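Long-range contacts in AP endonuclease, family 2 (Brucella melitensis biovar Abortus, PDB 3NGF), which probably interconverts hydroxypyruvate and tartronate semialdehyde as a manganese-binding TIM-barrel isomerase of the hyi family: residues A[18-23]-A[253-258]; A[209-214]-A[245-250]; A[112-117]-A[158-163]; A[150-155]-A[186-191]. One frame throughout, in Å; residues are numbered along the deposited sequence.

Contact 1: A[18-23]-A[253-258]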
loop_
_atom_site.group_PDB
_atom_site.type_symbol
_atom_site.label_atom_id
_atom_site.label_comp_id
_atom_site.label_asym_id
_atom_site.label_seq_id
_atom_site.Cartn_x
_atom_site.Cartn_y
_atom_site.Cartn_z
ATOM N N THR A 18 5.386 -4.576 -9.186
ATOM C CA THR A 18 6.874 -4.608 -9.101
ATOM C C THR A 18 7.500 -5.997 -9.311
ATOM O O THR A 18 8.668 -6.095 -9.740
ATOM C CB THR A 18 7.385 -4.016 -7.774
ATOM O OG1 THR A 18 7.030 -4.856 -6.670
ATOM C CG2 THR A 18 6.870 -2.551 -7.559
ATOM N N MET A 19 6.749 -7.051 -9.001
ATOM C CA MET A 19 7.221 -8.442 -9.164
ATOM C C MET A 19 6.621 -9.091 -10.381
ATOM O O MET A 19 5.568 -8.676 -10.862
ATOM C CB MET A 19 6.895 -9.304 -7.941
ATOM C CG MET A 19 7.493 -8.805 -6.628
ATOM S SD MET A 19 6.983 -9.704 -5.176
ATOM C CE MET A 19 7.591 -11.367 -5.564
ATOM N N PHE A 20 7.288 -10.152 -10.846
ATOM C CA PHE A 20 6.845 -10.933 -11.992
ATOM C C PHE A 20 6.726 -10.122 -13.294
ATOM O O PHE A 20 5.956 -10.490 -14.194
ATOM C CB PHE A 20 5.523 -11.646 -11.662
ATOM C CG PHE A 20 5.637 -12.597 -10.523
ATOM C CD1 PHE A 20 6.277 -13.805 -10.680
ATOM C CD2 PHE A 20 5.124 -12.272 -9.277
ATOM C CE1 PHE A 20 6.394 -14.681 -9.630
ATOM C CE2 PHE A 20 5.223 -13.134 -8.228
ATOM C CZ PHE A 20 5.864 -14.358 -8.402
ATOM N N ASN A 21 7.551 -9.074 -13.433
ATOM C CA ASN A 21 7.504 -8.212 -14.619
ATOM C C ASN A 21 8.134 -8.872 -15.848
ATOM O O ASN A 21 8.182 -8.286 -16.940
ATOM C CB ASN A 21 8.172 -6.860 -14.359
ATOM C CG ASN A 21 7.323 -5.913 -13.549
ATOM O OD1 ASN A 21 6.417 -6.303 -12.770
ATOM N ND2 ASN A 21 7.616 -4.622 -13.720
ATOM N N GLU A 22 8.597 -10.107 -15.677
ATOM C CA GLU A 22 9.055 -10.929 -16.791
ATOM C C GLU A 22 7.900 -11.269 -17.730
ATOM O O GLU A 22 8.132 -11.620 -18.895
ATOM C CB GLU A 22 9.700 -12.222 -16.283
ATOM C CG GLU A 22 11.031 -12.038 -15.536
ATOM C CD GLU A 22 10.919 -11.682 -14.022
ATOM O OE1 GLU A 22 9.855 -11.769 -13.400
ATOM O OE2 GLU A 22 11.954 -11.317 -13.438
ATOM N N VAL A 23 6.666 -11.169 -17.229
ATOM C CA VAL A 23 5.470 -11.425 -18.036
ATOM C C VAL A 23 4.510 -10.233 -17.943
ATOM O O VAL A 23 4.617 -9.430 -17.008
ATOM C CB VAL A 23 4.767 -12.750 -17.631
ATOM C CG1 VAL A 23 5.728 -13.948 -17.817
ATOM C CG2 VAL A 23 4.209 -12.690 -16.203
ATOM N N LYS A 253 15.676 -12.393 -11.958
ATOM C CA LYS A 253 14.414 -13.078 -12.235
ATOM C C LYS A 253 13.626 -13.197 -10.935
ATOM O O LYS A 253 14.184 -13.594 -9.921
ATOM C CB LYS A 253 14.682 -14.470 -12.796
ATOM C CG LYS A 253 13.425 -15.278 -13.100
ATOM C CD LYS A 253 13.795 -16.637 -13.699
ATOM C CE LYS A 253 12.561 -17.432 -14.092
ATOM N NZ LYS A 253 11.741 -16.654 -15.060
ATOM N N THR A 254 12.323 -12.901 -10.971
ATOM C CA THR A 254 11.523 -12.882 -9.757
ATOM C C THR A 254 11.656 -14.190 -8.949
ATOM O O THR A 254 11.963 -14.136 -7.752
ATOM C CB THR A 254 10.021 -12.609 -10.051
ATOM O OG1 THR A 254 9.870 -11.344 -10.713
ATOM C CG2 THR A 254 9.221 -12.590 -8.782
ATOM N N GLU A 255 11.439 -15.342 -9.590
ATOM C CA GLU A 255 11.418 -16.635 -8.867
ATOM C C GLU A 255 12.802 -17.056 -8.349
ATOM O O GLU A 255 12.900 -17.796 -7.366
ATOM C CB GLU A 255 10.846 -17.782 -9.713
ATOM C CG GLU A 255 9.319 -17.752 -9.944
ATOM C CD GLU A 255 8.913 -16.978 -11.203
ATOM O OE1 GLU A 255 9.720 -16.129 -11.661
ATOM O OE2 GLU A 255 7.794 -17.225 -11.726
ATOM N N SER A 256 13.865 -16.591 -8.994
ATOM C CA SER A 256 15.207 -16.899 -8.521
ATOM C C SER A 256 15.536 -16.228 -7.192
ATOM O O SER A 256 16.488 -16.628 -6.502
ATOM C CB SER A 256 16.256 -16.492 -9.551
ATOM O OG SER A 256 16.004 -17.150 -10.780
ATOM N N GLY A 257 14.781 -15.184 -6.883
ATOM C CA GLY A 257 14.929 -14.432 -5.640
ATOM C C GLY A 257 14.087 -14.886 -4.464
ATOM O O GLY A 257 14.171 -14.295 -3.385
ATOM N N LEU A 258 13.289 -15.937 -4.634
ATOM C CA LEU A 258 12.291 -16.294 -3.626
ATOM C C LEU A 258 12.723 -17.277 -2.516
ATOM O O LEU A 258 11.880 -17.762 -1.777
ATOM C CB LEU A 258 11.028 -16.791 -4.330
ATOM C CG LEU A 258 10.235 -15.718 -5.070
ATOM C CD1 LEU A 258 9.035 -16.339 -5.781
ATOM C CD2 LEU A 258 9.776 -14.586 -4.122
HETATM O O HOH W 1 9.445 -8.017 -11.599
HETATM O O HOH W 2 8.626 -14.440 -13.648
#

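Contact 2: A[209-214]-A[245-250]. With MN (manganese (II) ion), chain C.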
loop_
_atom_site.group_PDB
_atom_site.type_symbol
_atom_site.label_atom_id
_atom_site.label_comp_id
_atom_site.label_asym_id
_atom_site.label_seq_id
_atom_site.Cartn_x
_atom_site.Cartn_y
_atom_site.Cartn_z
ATOM N N HIS A 209 -1.798 -2.257 7.037
ATOM C CA HIS A 209 -1.051 -2.925 5.994
ATOM C C HIS A 209 0.410 -2.580 6.216
ATOM O O HIS A 209 0.733 -1.505 6.733
ATOM C CB HIS A 209 -1.524 -2.505 4.605
ATOM C CG HIS A 209 -0.997 -3.378 3.500
ATOM N ND1 HIS A 209 -1.200 -4.738 3.472
ATOM C CD2 HIS A 209 -0.241 -3.086 2.414
ATOM C CE1 HIS A 209 -0.583 -5.250 2.413
ATOM N NE2 HIS A 209 -0.000 -4.264 1.751
ATOM N N VAL A 210 1.258 -3.517 5.833
ATOM C CA VAL A 210 2.699 -3.407 5.942
ATOM C C VAL A 210 3.254 -3.796 4.563
ATOM O O VAL A 210 2.709 -4.652 3.883
ATOM C CB VAL A 210 3.259 -4.325 7.053
ATOM C CG1 VAL A 210 4.827 -4.311 7.056
ATOM C CG2 VAL A 210 2.700 -3.929 8.422
ATOM N N GLN A 211 4.318 -3.126 4.159
ATOM C CA GLN A 211 5.073 -3.475 2.968
ATOM C C GLN A 211 6.553 -3.557 3.311
ATOM O O GLN A 211 7.006 -2.944 4.291
ATOM C CB GLN A 211 4.849 -2.462 1.855
ATOM C CG GLN A 211 3.445 -2.554 1.230
ATOM C CD GLN A 211 3.185 -1.418 0.294
ATOM O OE1 GLN A 211 3.532 -0.282 0.583
ATOM N NE2 GLN A 211 2.605 -1.718 -0.859
ATOM N N ILE A 212 7.273 -4.353 2.522
ATOM C CA ILE A 212 8.707 -4.601 2.706
ATOM C C ILE A 212 9.512 -4.582 1.400
ATOM O O ILE A 212 9.014 -4.906 0.311
ATOM C CB ILE A 212 8.985 -5.942 3.453
ATOM C CG1 ILE A 212 8.580 -7.161 2.612
ATOM C CG2 ILE A 212 8.300 -5.939 4.838
ATOM C CD1 ILE A 212 8.986 -8.528 3.228
ATOM N N ALA A 213 10.784 -4.189 1.533
ATOM C CA ALA A 213 11.756 -4.217 0.459
ATOM C C ALA A 213 13.110 -3.939 1.110
ATOM O O ALA A 213 13.180 -3.262 2.161
ATOM C CB ALA A 213 11.443 -3.148 -0.645
ATOM N N SER A 214 14.183 -4.457 0.528
ATOM C CA SER A 214 15.518 -4.181 1.079
ATOM C C SER A 214 15.831 -2.683 1.089
ATOM O O SER A 214 15.376 -1.933 0.216
ATOM C CB SER A 214 16.618 -4.955 0.328
ATOM O OG SER A 214 16.898 -4.412 -0.940
ATOM N N GLY A 245 2.908 -6.817 2.220
ATOM C CA GLY A 245 3.072 -6.653 0.771
ATOM C C GLY A 245 4.530 -6.638 0.346
ATOM O O GLY A 245 5.339 -5.939 0.948
ATOM N N CYS A 246 4.857 -7.417 -0.681
ATOM C CA CYS A 246 6.226 -7.487 -1.226
ATOM C C CYS A 246 6.437 -6.498 -2.394
ATOM O O CYS A 246 6.515 -6.871 -3.578
ATOM C CB CYS A 246 6.538 -8.920 -1.656
ATOM S SG CYS A 246 6.458 -10.105 -0.282
ATOM N N GLU A 247 6.578 -5.230 -2.040
ATOM C CA GLU A 247 6.731 -4.163 -2.991
ATOM C C GLU A 247 8.226 -3.893 -3.159
ATOM O O GLU A 247 8.768 -2.862 -2.680
ATOM C CB GLU A 247 6.037 -2.903 -2.502
ATOM C CG GLU A 247 5.948 -1.873 -3.586
ATOM C CD GLU A 247 5.353 -0.578 -3.114
ATOM O OE1 GLU A 247 5.291 -0.333 -1.888
ATOM O OE2 GLU A 247 4.967 0.200 -3.994
ATOM N N TYR A 248 8.877 -4.834 -3.817
ATOM C CA TYR A 248 10.280 -4.709 -4.109
ATOM C C TYR A 248 10.516 -5.014 -5.570
ATOM O O TYR A 248 9.703 -5.671 -6.247
ATOM C CB TYR A 248 11.118 -5.618 -3.194
ATOM C CG TYR A 248 10.961 -7.133 -3.361
ATOM C CD1 TYR A 248 11.463 -7.794 -4.475
ATOM C CD2 TYR A 248 10.304 -7.894 -2.398
ATOM C CE1 TYR A 248 11.348 -9.179 -4.616
ATOM C CE2 TYR A 248 10.178 -9.291 -2.532
ATOM C CZ TYR A 248 10.715 -9.924 -3.638
ATOM O OH TYR A 248 10.621 -11.298 -3.754
ATOM N N ASN A 249 11.646 -4.531 -6.042
ATOM C CA ASN A 249 12.103 -4.802 -7.405
ATOM C C ASN A 249 13.079 -5.958 -7.368
ATOM O O ASN A 249 14.167 -5.831 -6.808
ATOM C CB ASN A 249 12.777 -3.571 -7.978
ATOM C CG ASN A 249 11.906 -2.351 -7.902
ATOM O OD1 ASN A 249 10.720 -2.377 -8.311
ATOM N ND2 ASN A 249 12.482 -1.246 -7.424
ATOM N N PRO A 250 12.707 -7.099 -7.958
ATOM C CA PRO A 250 13.620 -8.245 -7.813
ATOM C C PRO A 250 15.016 -7.943 -8.361
ATOM O O PRO A 250 15.140 -7.256 -9.388
ATOM C CB PRO A 250 12.912 -9.342 -8.617
ATOM C CG PRO A 250 11.433 -8.961 -8.566
ATOM C CD PRO A 250 11.450 -7.467 -8.658
HETATM MN MN MN C . 4.807 1.221 -0.591
HETATM O O HOH W 3 2.768 1.662 -1.911
HETATM O O HOH W 4 5.760 2.720 -2.001
#

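Contact 3: A[112-117]-A[158-163]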
loop_
_atom_site.group_PDB
_atom_site.type_symbol
_atom_site.label_atom_id
_atom_site.label_comp_id
_atom_site.label_asym_id
_atom_site.label_seq_id
_atom_site.Cartn_x
_atom_site.Cartn_y
_atom_site.Cartn_z
ATOM N N ALA A 112 -5.365 5.722 -0.544
ATOM C CA ALA A 112 -5.648 7.010 -1.186
ATOM C C ALA A 112 -4.390 7.871 -1.186
ATOM O O ALA A 112 -3.956 8.323 -0.123
ATOM C CB ALA A 112 -6.775 7.715 -0.451
ATOM N N MET A 113 -3.824 8.101 -2.364
ATOM C CA MET A 113 -2.617 8.911 -2.517
ATOM C C MET A 113 -2.917 10.407 -2.319
ATOM O O MET A 113 -4.014 10.892 -2.635
ATOM C CB MET A 113 -1.984 8.661 -3.889
ATOM C CG MET A 113 -1.548 7.188 -4.112
ATOM S SD MET A 113 -0.483 7.073 -5.554
ATOM C CE MET A 113 1.038 7.768 -4.956
ATOM N N SER A 114 -1.935 11.129 -1.800
ATOM C CA SER A 114 -2.138 12.511 -1.359
ATOM C C SER A 114 -1.690 13.594 -2.342
ATOM O O SER A 114 -2.242 14.699 -2.339
ATOM C CB SER A 114 -1.477 12.756 0.013
ATOM O OG SER A 114 -2.253 12.204 1.068
ATOM N N GLY A 115 -0.663 13.307 -3.138
ATOM C CA GLY A 115 -0.173 14.254 -4.135
ATOM C C GLY A 115 1.150 14.869 -3.725
ATOM O O GLY A 115 1.557 14.793 -2.557
ATOM N N ILE A 116 1.804 15.481 -4.708
ATOM C CA ILE A 116 2.950 16.358 -4.498
ATOM C C ILE A 116 2.400 17.732 -4.084
ATOM O O ILE A 116 1.734 18.407 -4.900
ATOM C CB ILE A 116 3.786 16.515 -5.800
ATOM C CG1 ILE A 116 4.250 15.161 -6.344
ATOM C CG2 ILE A 116 4.976 17.466 -5.596
ATOM C CD1 ILE A 116 5.047 14.352 -5.373
ATOM N N THR A 117 2.691 18.139 -2.847
ATOM C CA THR A 117 2.158 19.371 -2.248
ATOM C C THR A 117 3.214 20.450 -1.954
ATOM O O THR A 117 2.895 21.493 -1.366
ATOM C CB THR A 117 1.417 19.043 -0.955
ATOM O OG1 THR A 117 2.296 18.342 -0.060
ATOM C CG2 THR A 117 0.184 18.191 -1.271
ATOM N N PRO A 158 10.263 13.111 -3.966
ATOM C CA PRO A 158 10.466 14.459 -3.423
ATOM C C PRO A 158 9.207 15.309 -3.558
ATOM O O PRO A 158 8.554 15.277 -4.594
ATOM C CB PRO A 158 11.613 15.041 -4.271
ATOM C CG PRO A 158 11.852 14.084 -5.379
ATOM C CD PRO A 158 11.158 12.797 -5.089
ATOM N N GLY A 159 8.875 16.051 -2.508
ATOM C CA GLY A 159 7.728 16.956 -2.522
ATOM C C GLY A 159 6.405 16.299 -2.183
ATOM O O GLY A 159 5.378 16.975 -2.136
ATOM N N TYR A 160 6.424 14.995 -1.914
ATOM C CA TYR A 160 5.211 14.295 -1.490
ATOM C C TYR A 160 4.675 14.835 -0.157
ATOM O O TYR A 160 5.443 15.211 0.747
ATOM C CB TYR A 160 5.439 12.773 -1.394
ATOM C CG TYR A 160 4.171 11.992 -1.411
ATOM C CD1 TYR A 160 3.383 11.934 -2.553
ATOM C CD2 TYR A 160 3.742 11.284 -0.277
ATOM C CE1 TYR A 160 2.180 11.204 -2.562
ATOM C CE2 TYR A 160 2.539 10.569 -0.283
ATOM C CZ TYR A 160 1.772 10.527 -1.423
ATOM O OH TYR A 160 0.573 9.820 -1.428
ATOM N N PHE A 161 3.357 14.852 -0.052
ATOM C CA PHE A 161 2.640 15.395 1.110
ATOM C C PHE A 161 3.071 14.816 2.449
ATOM O O PHE A 161 3.253 15.571 3.387
ATOM C CB PHE A 161 1.144 15.159 0.936
ATOM C CG PHE A 161 0.319 15.568 2.119
ATOM C CD1 PHE A 161 0.227 16.917 2.506
ATOM C CD2 PHE A 161 -0.398 14.609 2.824
ATOM C CE1 PHE A 161 -0.556 17.282 3.599
ATOM C CE2 PHE A 161 -1.185 14.963 3.912
ATOM C CZ PHE A 161 -1.272 16.300 4.300
ATOM N N ILE A 162 3.210 13.490 2.532
ATOM C CA ILE A 162 3.404 12.819 3.821
ATOM C C ILE A 162 4.542 11.797 3.727
ATOM O O ILE A 162 4.526 10.885 2.886
ATOM C CB ILE A 162 2.069 12.175 4.344
ATOM C CG1 ILE A 162 2.268 11.456 5.684
ATOM C CG2 ILE A 162 1.468 11.244 3.307
ATOM C CD1 ILE A 162 2.694 12.341 6.786
ATOM N N VAL A 163 5.571 12.018 4.543
ATOM C CA VAL A 163 6.794 11.194 4.499
ATOM C C VAL A 163 7.279 10.753 5.894
ATOM O O VAL A 163 8.402 10.224 6.030
ATOM C CB VAL A 163 7.927 11.935 3.713
ATOM C CG1 VAL A 163 7.498 12.201 2.275
ATOM C CG2 VAL A 163 8.318 13.253 4.370
#

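Contact 4: A[150-155]-A[186-191]. With MN (manganese (II) ion), chain C.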
loop_
_atom_site.group_PDB
_atom_site.type_symbol
_atom_site.label_atom_id
_atom_site.label_comp_id
_atom_site.label_asym_id
_atom_site.label_seq_id
_atom_site.Cartn_x
_atom_site.Cartn_y
_atom_site.Cartn_z
ATOM N N GLU A 150 -0.277 6.404 3.127
ATOM C CA GLU A 150 1.067 5.798 3.104
ATOM C C GLU A 150 2.165 6.849 3.074
ATOM O O GLU A 150 2.379 7.480 2.035
ATOM C CB GLU A 150 1.278 4.920 1.884
ATOM C CG GLU A 150 2.563 4.076 1.986
ATOM C CD GLU A 150 2.997 3.383 0.699
ATOM O OE1 GLU A 150 2.394 3.528 -0.377
ATOM O OE2 GLU A 150 3.992 2.654 0.798
ATOM N N PRO A 151 2.876 7.020 4.192
ATOM C CA PRO A 151 4.090 7.865 4.131
ATOM C C PRO A 151 5.099 7.289 3.142
ATOM O O PRO A 151 5.352 6.082 3.143
ATOM C CB PRO A 151 4.626 7.808 5.568
ATOM C CG PRO A 151 3.431 7.470 6.397
ATOM C CD PRO A 151 2.599 6.563 5.559
ATOM N N LEU A 152 5.678 8.161 2.320
ATOM C CA LEU A 152 6.691 7.767 1.355
ATOM C C LEU A 152 8.062 8.263 1.858
ATOM O O LEU A 152 8.269 8.370 3.084
ATOM C CB LEU A 152 6.291 8.237 -0.035
ATOM C CG LEU A 152 4.911 7.717 -0.506
ATOM C CD1 LEU A 152 4.616 8.189 -1.922
ATOM C CD2 LEU A 152 4.801 6.165 -0.404
ATOM N N ASN A 153 9.030 8.449 0.980
ATOM C CA ASN A 153 10.289 9.057 1.388
ATOM C C ASN A 153 10.674 10.122 0.371
ATOM O O ASN A 153 10.215 10.088 -0.774
ATOM C CB ASN A 153 11.370 7.986 1.575
ATOM C CG ASN A 153 11.966 7.515 0.268
ATOM O OD1 ASN A 153 12.784 8.220 -0.356
ATOM N ND2 ASN A 153 11.597 6.302 -0.149
ATOM N N THR A 154 11.540 11.047 0.786
ATOM C CA THR A 154 11.850 12.247 0.010
ATOM C C THR A 154 12.931 12.026 -1.056
ATOM O O THR A 154 13.199 12.902 -1.888
ATOM C CB THR A 154 12.295 13.391 0.952
ATOM O OG1 THR A 154 13.361 12.934 1.783
ATOM C CG2 THR A 154 11.150 13.828 1.847
ATOM N N ARG A 155 13.561 10.856 -1.036
ATOM C CA ARG A 155 14.498 10.505 -2.067
ATOM C C ARG A 155 13.769 9.957 -3.269
ATOM O O ARG A 155 14.012 10.376 -4.410
ATOM C CB ARG A 155 15.506 9.481 -1.545
ATOM C CG ARG A 155 16.478 9.018 -2.597
ATOM C CD ARG A 155 17.756 8.440 -1.997
ATOM N NE ARG A 155 17.542 7.264 -1.164
ATOM C CZ ARG A 155 17.857 7.143 0.136
ATOM N NH1 ARG A 155 17.634 5.991 0.761
ATOM N NH2 ARG A 155 18.411 8.141 0.825
ATOM N N LEU A 186 7.973 -0.457 5.331
ATOM C CA LEU A 186 9.145 -0.392 6.213
ATOM C C LEU A 186 10.366 0.126 5.470
ATOM O O LEU A 186 11.334 0.640 6.070
ATOM C CB LEU A 186 9.401 -1.758 6.864
ATOM C CG LEU A 186 8.354 -2.167 7.890
ATOM C CD1 LEU A 186 8.561 -3.618 8.301
ATOM C CD2 LEU A 186 8.373 -1.223 9.120
ATOM N N TYR A 187 10.338 -0.012 4.153
ATOM C CA TYR A 187 11.369 0.598 3.308
ATOM C C TYR A 187 11.338 2.142 3.499
ATOM O O TYR A 187 12.377 2.784 3.774
ATOM C CB TYR A 187 11.134 0.173 1.836
ATOM C CG TYR A 187 11.947 0.926 0.813
ATOM C CD1 TYR A 187 13.246 0.552 0.509
ATOM C CD2 TYR A 187 11.404 2.005 0.131
ATOM C CE1 TYR A 187 14.011 1.266 -0.429
ATOM C CE2 TYR A 187 12.136 2.697 -0.818
ATOM C CZ TYR A 187 13.436 2.349 -1.077
ATOM O OH TYR A 187 14.140 3.067 -2.023
ATOM N N HIS A 188 10.155 2.726 3.371
ATOM C CA HIS A 188 10.029 4.171 3.553
ATOM C C HIS A 188 10.304 4.585 5.012
ATOM O O HIS A 188 10.915 5.608 5.252
ATOM C CB HIS A 188 8.632 4.632 3.119
ATOM C CG HIS A 188 8.347 4.455 1.656
ATOM N ND1 HIS A 188 9.207 4.876 0.664
ATOM C CD2 HIS A 188 7.248 3.985 1.023
ATOM C CE1 HIS A 188 8.654 4.643 -0.517
ATOM N NE2 HIS A 188 7.476 4.077 -0.323
ATOM N N ALA A 189 9.836 3.785 5.973
ATOM C CA ALA A 189 9.973 4.089 7.402
ATOM C C ALA A 189 11.447 4.063 7.791
ATOM O O ALA A 189 11.905 4.913 8.556
ATOM C CB ALA A 189 9.206 3.091 8.240
ATOM N N GLN A 190 12.194 3.106 7.246
ATOM C CA GLN A 190 13.636 3.043 7.553
ATOM C C GLN A 190 14.450 4.217 6.981
ATOM O O GLN A 190 15.424 4.671 7.611
ATOM C CB GLN A 190 14.188 1.689 7.091
ATOM C CG GLN A 190 15.691 1.478 7.249
ATOM C CD GLN A 190 16.197 1.728 8.659
ATOM O OE1 GLN A 190 15.424 1.777 9.631
ATOM N NE2 GLN A 190 17.517 1.892 8.782
ATOM N N ILE A 191 14.085 4.680 5.787
ATOM C CA ILE A 191 14.756 5.782 5.112
ATOM C C ILE A 191 14.480 7.115 5.825
ATOM O O ILE A 191 15.400 7.919 5.997
ATOM C CB ILE A 191 14.398 5.842 3.593
ATOM C CG1 ILE A 191 14.992 4.632 2.878
ATOM C CG2 ILE A 191 14.867 7.123 2.920
ATOM C CD1 ILE A 191 14.430 4.385 1.482
HETATM MN MN MN C . 4.807 1.221 -0.591
HETATM O O HOH W 3 2.768 1.662 -1.911
HETATM O O HOH W 5 16.696 3.946 -1.208
HETATM O O HOH W 4 5.760 2.720 -2.001
#

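Contact 1: A[18-23]-A[253-258]
Thr254 is the tight point between residues 18-23 and 253-258. Its hydroxyl OG1 accepts a hydrogen bond from Phe20 N at 2.8 Å. It donates one to Glu22 OE1 at 2.7 Å, on the syn lone pair of that oxygen. The other oxygen, Glu22 OE2, takes Thr254 N at 3.0 Å, met from above the carboxylate plane. One carboxylate thus grips both the hydroxyl and the backbone of the same threonine. Thr254 OG1 stands beside the backbone N, anti to the carbonyl carbon (chi1 -59°), while CG2, anti to the N, sits over the centre of the Phe20 ring, 3.6 Å from its centroid, as a CH-pi contact. Met19 CE comes against the same methyl at 3.8 Å and also packs on Leu258 CD2.

The outer side is looser. Glu255 OE2 lies at the edge of the Phe20 ring, in its plane. A water bridges Glu22 OE1 and Glu255 OE1. Lys253 NZ makes a long salt bridge to Glu255 OE1 of its own segment.

The contact joins the loop after strand 11-15 to the loop after strand 243-246, the first and last strands of the barrel. Phe20 also packs on Arg28 and Leu31 of helix 25-34.

Contact 2: A[209-214]-A[245-250]
Gly245 O receives Ile212 N at 3.0 Å and also a weak bond from Glu247 N. Gln211 CA adds a CH...O contact to Gly245 O at 3.2 Å. The shorter bond is Gly245 N to Val210 O, 2.7 Å. The two cross-strand bonds place Gly245 beside Gln211 in parallel register. There is little room at Gly245 CA on the side of His209 NE2 and Gln211 CG. His209 NE2 is itself hydrogen-bonded to Glu41.

The pairing belongs to a beta-alpha-beta unit of the TIM barrel, in which helix 228-237 links strands 207-212 and 243-246. At the C-terminal ends of the strands, or just past them, two side chains reach one manganese ion. Gln211 OE1 binds it at 2.3 Å and Glu247 OE1 at 2.1 Å. Gln211 OE1 and Glu247 OE1 lie 3.0 Å apart as neighbouring ligands, with amide and carboxylate planes 41° apart. Glu150, Asp185 and two waters complete the site. Gln211 NE2 is held by Glu41. Glu247 is the centre of an inverse gamma turn and is predicted to be a proton donor/acceptor.

Past the strand ends, Ala213 CB packs on Tyr248 CB at 3.6 Å and touches Glu247 O. The Tyr248 ring leads away, with Ile212 O at its edge.

Contact 3: A[112-117]-A[158-163]
Two loops that follow neighbouring barrel strands, 109-111 and 146-149, meet where Ser114 and Gly115 face Tyr160 and Phe161. Ser114 N donates to Tyr160 OH at 2.9 Å, and the bond is almost straight at 174°. The phenol lies across the backbone of the first loop. Tyr160 CG is anti to its backbone N (chi1 -161°), and the far end of the ring comes nearer the first loop although CB points away from it. Tyr160 CD1 lies 3.4 Å from Gly115 O, and OH also touches Met113 CA and CB. The Met113 side chain crosses that of Tyr160 at about a right angle.

Two backbone bonds join the loops next to the phenol. Phe161 N donates to Gly115 O at 3.1 Å, and Thr117 N to Gly159 O at 3.0 Å. They flank Ile116 and Tyr160 in a single backbone bridge between loops of the TIM barrel. Both loops lead into helices, 122-140 and 165-175. Gly115 and Gly159 both have positive phi, and Gly159 packs closely on Ile116 CG2.

Side chains pack on both aromatic rings. Ile116 CD1 sits at the edge of the Tyr160 ring, 4.1 Å from Tyr160 CD1. At the other ring, Ser114 OG and CB both lie 3.5 Å from Phe161 CD2. Thr117 OG1 is in the plane of the Phe161 ring at its edge and approaches Phe161 CA to 3.2 Å. The Phe161 ring also meets Phe129 of helix 122-140, and Phe161 O accepts a hydrogen bond from Arg122.

Contact 4: A[150-155]-A[186-191]
The His188 ring carries Leu152 CA over the centre of one face, a CH-pi contact 3.8 Å from the centroid. Three groups lie in its plane at the edge: Glu150 OE2, Asn153 ND2 and, near NE2, a water that is also a manganese ligand. On the Tyr187 ring, Ile191 CD1 lies 3.4 Å above one face, offset toward the rim. Asn153 ND2 donates to His188 ND1 at 2.9 Å, only 6° out of the ring plane. The amide and ring planes stand 47° apart. Asn153 OD1 accepts from Arg155 N at 2.8 Å, an Asx turn, and also from Asn156 N. The amide that holds the imidazole is therefore fixed by its own loop. Leu152 lies side by side with His188, Leu152 CD2 3.4 Å from His188 NE2.

Ile191 CG2 lies over a face of the Arg155 guanidinium. A water joins Arg155 NH1 to Tyr187 OH, which is also hydrogen-bonded to Asn156 OD1.

Glu150, a predicted proton donor/acceptor, binds manganese through OE2 at 2.2 Å. His188 NE2 is 2.8 Å from the water ligand. His188 is thus a second-shell residue beside the metal site at the C-terminal ends of the barrel strands, as in TIM-barrel enzymes.

Overall arrangement
Contacts 2, 3 and 4 are buried, while contact 1 is partly buried and lies farthest from the chain centre. Contacts 2 and 4 share the manganese ion and two of its waters. Contact 2 brings adjacent strands and two ligands; contact 4 brings a third ligand and a second-shell histidine. Gln211 O also bonds to Leu186 N between them. Contact 3 uses a later part of the loop that contact 4 also uses, and the two meet through Ile162 O and Leu152 N. Contact 3 is held by backbone bonds and aromatic side chains and has no metal. Contact 1 relies on a carboxylate and a threonine, and touches contact 2 through Thr18 and Tyr248. Contacts 1 and 3 do not touch.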